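Local coordinates for protein putative Acetyltransferase (PDB 3DDD) that binds coenzyme A and, as a member of the GNAT acetyltransferase family, probably transfers acyl groups, at residues 197-209 / 217-231. Numbering follows the deposited sequence.
Sequences LLCAENEGFGLVY and VADSPRVAEKILLKA
The carboxylate of Glu201 and the guanidinium of Arg222 lie in nearly parallel planes, 13° apart. Glu201 OE2 meets the guanidinium at its edge, 3.0 Å from Arg222 NH2, in a salt bridge. The same NH2 donates to Glu201 OE1 from the syn side. Lys226 NZ forms a second salt bridge to Glu201 OE2 at 2.9 Å, nearly in line with the C-O bond, and also makes a weak hydrogen bond to Glu159 O. Glu203 OE1 adds a long salt bridge to Arg222 NH1. Without the Glu201 carboxylate, as with an alanine here, Arg222 and Lys226 would probably be left as neighbouring positive charges with no shared mate. The Phe205 ring lies beside Val217, CE2 3.8 Å from Val217 CB. Here, in the GNAT domain, strands 196-200, 204-209 and 212-218 each run antiparallel to the next, and helix 221-233 packs against the first two. Phe205 and Val217 pair by two backbone hydrogen bonds, and Asp219 N donates to Glu203 O. Glu203 and Gly204 both face Ala200 in a classic bulge. Ile227 CG1 is anti to its carbonyl carbon (chi1 -63°), and CD1 extends onward (chi2 161°) to 3.3 Å from Gly204 C. Ile227 CG2 packs 3.7 Å from Gly206 N. Ala231 CB touches Val208 CG2 at 3.7 Å.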
loop_
_atom_site.group_PDB
_atom_site.type_symbol
_atom_site.label_atom_id
_atom_site.label_comp_id
_atom_site.label_asym_id
_atom_site.label_seq_id
_atom_site.Cartn_x
_atom_site.Cartn_y
_atom_site.Cartn_z
ATOM N N LEU A 197 4.452 10.061 13.782
ATOM C CA LEU A 197 5.791 9.789 13.290
ATOM C C LEU A 197 6.751 9.623 14.488
ATOM O O LEU A 197 7.022 10.564 15.249
ATOM C CB LEU A 197 6.228 10.880 12.313
ATOM C CG LEU A 197 7.639 10.792 11.725
ATOM C CD1 LEU A 197 7.796 9.603 10.781
ATOM C CD2 LEU A 197 7.980 12.099 11.050
ATOM N N LEU A 198 7.256 8.408 14.656
ATOM C CA LEU A 198 8.143 8.098 15.767
ATOM C C LEU A 198 9.554 8.044 15.227
ATOM O O LEU A 198 9.775 7.459 14.189
ATOM C CB LEU A 198 7.760 6.769 16.406
ATOM C CG LEU A 198 6.319 6.626 16.907
ATOM C CD1 LEU A 198 6.123 5.226 17.504
ATOM C CD2 LEU A 198 5.957 7.710 17.936
ATOM N N CYS A 199 10.493 8.664 15.937
ATOM C CA CYS A 199 11.853 8.811 15.493
ATOM C C CYS A 199 12.797 8.413 16.618
ATOM O O CYS A 199 12.561 8.754 17.776
ATOM C CB CYS A 199 12.113 10.278 15.117
ATOM S SG CYS A 199 11.130 10.931 13.685
ATOM N N ALA A 200 13.864 7.699 16.268
ATOM C CA ALA A 200 14.878 7.278 17.230
ATOM C C ALA A 200 16.169 7.876 16.766
ATOM O O ALA A 200 16.542 7.685 15.616
ATOM C CB ALA A 200 15.014 5.790 17.255
ATOM N N GLU A 201 16.849 8.599 17.658
ATOM C CA GLU A 201 18.172 9.127 17.358
ATOM C C GLU A 201 17.958 9.912 16.048
ATOM O O GLU A 201 16.881 10.567 15.891
ATOM C CB GLU A 201 19.171 7.939 17.332
ATOM C CG GLU A 201 19.325 7.350 18.777
ATOM C CD GLU A 201 19.625 5.833 18.902
ATOM O OE1 GLU A 201 20.501 5.319 18.167
ATOM O OE2 GLU A 201 18.991 5.169 19.779
ATOM N N ASN A 202 18.907 9.857 15.118
ATOM C CA ASN A 202 18.584 10.234 13.734
ATOM C C ASN A 202 18.825 9.058 12.800
ATOM O O ASN A 202 19.316 9.224 11.686
ATOM C CB ASN A 202 19.396 11.449 13.285
ATOM C CG ASN A 202 18.911 12.754 13.914
ATOM O OD1 ASN A 202 18.196 12.748 14.928
ATOM N ND2 ASN A 202 19.308 13.886 13.311
ATOM N N GLU A 203 18.460 7.866 13.265
ATOM C CA GLU A 203 18.822 6.602 12.616
ATOM C C GLU A 203 17.617 5.752 12.246
ATOM O O GLU A 203 17.777 4.666 11.704
ATOM C CB GLU A 203 19.704 5.760 13.547
ATOM C CG GLU A 203 21.084 6.322 13.907
ATOM C CD GLU A 203 21.806 5.415 14.919
ATOM O OE1 GLU A 203 21.588 4.173 14.879
ATOM O OE2 GLU A 203 22.583 5.939 15.749
ATOM N N GLY A 204 16.407 6.212 12.556
ATOM C CA GLY A 204 15.249 5.444 12.176
ATOM C C GLY A 204 13.947 6.122 12.471
ATOM O O GLY A 204 13.903 7.042 13.260
ATOM N N PHE A 205 12.898 5.670 11.792
ATOM C CA PHE A 205 11.549 6.164 12.018
ATOM C C PHE A 205 10.513 5.082 11.734
ATOM O O PHE A 205 10.760 4.140 10.961
ATOM C CB PHE A 205 11.241 7.429 11.178
ATOM C CG PHE A 205 10.874 7.141 9.747
ATOM C CD1 PHE A 205 9.556 6.928 9.383
ATOM C CD2 PHE A 205 11.857 7.095 8.757
ATOM C CE1 PHE A 205 9.216 6.656 8.094
ATOM C CE2 PHE A 205 11.535 6.817 7.448
ATOM C CZ PHE A 205 10.217 6.586 7.105
ATOM N N GLY A 206 9.359 5.245 12.371
ATOM C CA GLY A 206 8.175 4.469 12.069
ATOM C C GLY A 206 6.939 5.351 12.069
ATOM O O GLY A 206 6.869 6.333 12.820
ATOM N N LEU A 207 5.977 5.015 11.202
ATOM C CA LEU A 207 4.725 5.759 11.120
ATOM C C LEU A 207 3.625 4.871 11.663
ATOM O O LEU A 207 3.526 3.742 11.269
ATOM C CB LEU A 207 4.431 6.160 9.685
ATOM C CG LEU A 207 3.199 7.044 9.461
ATOM C CD1 LEU A 207 3.433 8.459 9.997
ATOM C CD2 LEU A 207 2.909 7.051 7.957
ATOM N N VAL A 208 2.852 5.363 12.620
ATOM C CA VAL A 208 1.818 4.564 13.259
ATOM C C VAL A 208 0.486 5.208 12.935
ATOM O O VAL A 208 0.265 6.369 13.257
ATOM C CB VAL A 208 2.029 4.471 14.799
ATOM C CG1 VAL A 208 0.927 3.648 15.450
ATOM C CG2 VAL A 208 3.352 3.864 15.095
ATOM N N TYR A 209 -0.382 4.449 12.270
ATOM C CA TYR A 209 -1.694 4.899 11.904
ATOM C C TYR A 209 -2.659 3.801 12.252
ATOM O O TYR A 209 -2.520 2.697 11.739
ATOM C CB TYR A 209 -1.758 5.181 10.387
ATOM C CG TYR A 209 -3.143 5.608 9.947
ATOM C CD1 TYR A 209 -3.724 6.790 10.434
ATOM C CD2 TYR A 209 -3.889 4.827 9.077
ATOM C CE1 TYR A 209 -4.990 7.183 10.025
ATOM C CE2 TYR A 209 -5.157 5.202 8.695
ATOM C CZ TYR A 209 -5.694 6.388 9.147
ATOM O OH TYR A 209 -6.978 6.710 8.757
ATOM N N VAL A 217 11.646 2.139 8.986
ATOM C CA VAL A 217 12.985 2.235 8.401
ATOM C C VAL A 217 14.003 2.531 9.516
ATOM O O VAL A 217 13.759 3.406 10.354
ATOM C CB VAL A 217 13.053 3.328 7.305
ATOM C CG1 VAL A 217 14.462 3.398 6.657
ATOM C CG2 VAL A 217 11.995 3.046 6.239
ATOM N N ALA A 218 15.086 1.757 9.564
ATOM C CA ALA A 218 16.129 1.915 10.604
ATOM C C ALA A 218 17.499 1.499 10.107
ATOM O O ALA A 218 17.630 0.475 9.439
ATOM C CB ALA A 218 15.795 1.105 11.850
ATOM N N ASP A 219 18.519 2.279 10.470
ATOM C CA ASP A 219 19.925 1.958 10.156
ATOM C C ASP A 219 20.455 0.734 10.892
ATOM O O ASP A 219 21.483 0.191 10.480
ATOM C CB ASP A 219 20.863 3.137 10.503
ATOM C CG ASP A 219 20.980 4.180 9.379
ATOM O OD1 ASP A 219 20.745 3.864 8.181
ATOM O OD2 ASP A 219 21.342 5.343 9.709
ATOM N N SER A 220 19.817 0.334 11.998
ATOM C CA SER A 220 20.184 -0.917 12.687
ATOM C C SER A 220 18.997 -1.646 13.285
ATOM O O SER A 220 17.968 -1.047 13.562
ATOM C CB SER A 220 21.218 -0.670 13.795
ATOM O OG SER A 220 20.699 0.144 14.819
ATOM N N PRO A 221 19.134 -2.958 13.488
ATOM C CA PRO A 221 18.079 -3.683 14.177
ATOM C C PRO A 221 17.761 -3.155 15.558
ATOM O O PRO A 221 16.596 -3.204 15.959
ATOM C CB PRO A 221 18.631 -5.104 14.266
ATOM C CG PRO A 221 19.569 -5.203 13.076
ATOM C CD PRO A 221 20.221 -3.855 13.040
ATOM N N ARG A 222 18.758 -2.666 16.299
ATOM C CA ARG A 222 18.465 -2.161 17.644
ATOM C C ARG A 222 17.613 -0.900 17.615
ATOM O O ARG A 222 16.730 -0.775 18.432
ATOM C CB ARG A 222 19.697 -1.971 18.532
ATOM C CG ARG A 222 20.778 -1.094 17.993
ATOM C CD ARG A 222 21.752 -0.657 19.126
ATOM N NE ARG A 222 21.224 0.530 19.781
ATOM C CZ ARG A 222 21.352 1.774 19.323
ATOM N NH1 ARG A 222 22.023 2.037 18.199
ATOM N NH2 ARG A 222 20.803 2.768 20.003
ATOM N N VAL A 223 17.862 0.009 16.678
ATOM C CA VAL A 223 17.010 1.181 16.514
ATOM C C VAL A 223 15.599 0.790 16.040
ATOM O O VAL A 223 14.601 1.301 16.583
ATOM C CB VAL A 223 17.669 2.247 15.623
ATOM C CG1 VAL A 223 16.663 3.257 15.151
ATOM C CG2 VAL A 223 18.814 2.951 16.418
ATOM N N ALA A 224 15.496 -0.129 15.077
ATOM C CA ALA A 224 14.162 -0.629 14.631
ATOM C C ALA A 224 13.393 -1.196 15.813
ATOM O O ALA A 224 12.184 -0.937 15.950
ATOM C CB ALA A 224 14.271 -1.678 13.541
ATOM N N GLU A 225 14.069 -1.968 16.670
ATOM C CA GLU A 225 13.389 -2.516 17.846
ATOM C C GLU A 225 12.839 -1.420 18.762
ATOM O O GLU A 225 11.688 -1.502 19.160
ATOM C CB GLU A 225 14.282 -3.464 18.633
ATOM C CG GLU A 225 13.562 -4.103 19.809
ATOM C CD GLU A 225 14.498 -4.892 20.690
ATOM O OE1 GLU A 225 14.695 -6.094 20.424
ATOM O OE2 GLU A 225 15.035 -4.302 21.649
ATOM N N LYS A 226 13.657 -0.419 19.100
ATOM C CA LYS A 226 13.219 0.716 19.943
ATOM C C LYS A 226 11.936 1.307 19.374
ATOM O O LYS A 226 10.978 1.560 20.102
ATOM C CB LYS A 226 14.232 1.881 19.976
ATOM C CG LYS A 226 15.600 1.585 20.486
ATOM C CD LYS A 226 16.497 2.853 20.452
ATOM C CE LYS A 226 16.620 3.510 21.819
ATOM N NZ LYS A 226 16.865 4.970 21.698
ATOM N N ILE A 227 11.937 1.574 18.069
ATOM C CA ILE A 227 10.755 2.181 17.441
ATOM C C ILE A 227 9.567 1.206 17.544
ATOM O O ILE A 227 8.475 1.589 17.957
ATOM C CB ILE A 227 11.021 2.617 15.998
ATOM C CG1 ILE A 227 12.096 3.707 15.969
ATOM C CG2 ILE A 227 9.719 3.099 15.305
ATOM C CD1 ILE A 227 12.735 3.870 14.588
ATOM N N LEU A 228 9.790 -0.068 17.228
ATOM C CA LEU A 228 8.673 -0.992 17.211
ATOM C C LEU A 228 8.044 -1.150 18.598
ATOM O O LEU A 228 6.822 -1.200 18.708
ATOM C CB LEU A 228 9.055 -2.329 16.585
ATOM C CG LEU A 228 7.888 -3.240 16.224
ATOM C CD1 LEU A 228 6.808 -2.504 15.461
ATOM C CD2 LEU A 228 8.394 -4.470 15.473
ATOM N N LEU A 229 8.862 -1.209 19.645
ATOM C CA LEU A 229 8.343 -1.309 21.016
ATOM C C LEU A 229 7.461 -0.111 21.379
ATOM O O LEU A 229 6.415 -0.286 21.982
ATOM C CB LEU A 229 9.480 -1.426 22.049
ATOM C CG LEU A 229 10.362 -2.665 22.107
ATOM C CD1 LEU A 229 11.534 -2.364 23.068
ATOM C CD2 LEU A 229 9.623 -3.900 22.562
ATOM N N LYS A 230 7.910 1.093 21.049
ATOM C CA LYS A 230 7.143 2.320 21.291
ATOM C C LYS A 230 5.853 2.380 20.442
ATOM O O LYS A 230 4.816 2.874 20.890
ATOM C CB LYS A 230 8.021 3.552 21.028
ATOM C CG LYS A 230 7.369 4.927 21.279
ATOM C CD LYS A 230 6.889 5.126 22.717
ATOM C CE LYS A 230 8.045 5.242 23.693
ATOM N NZ LYS A 230 7.675 5.119 25.155
ATOM N N ALA A 231 5.930 1.860 19.228
ATOM C CA ALA A 231 4.782 1.783 18.328
ATOM C C ALA A 231 3.734 0.874 18.921
ATOM O O ALA A 231 2.547 1.178 18.870
ATOM C CB ALA A 231 5.214 1.296 16.924
#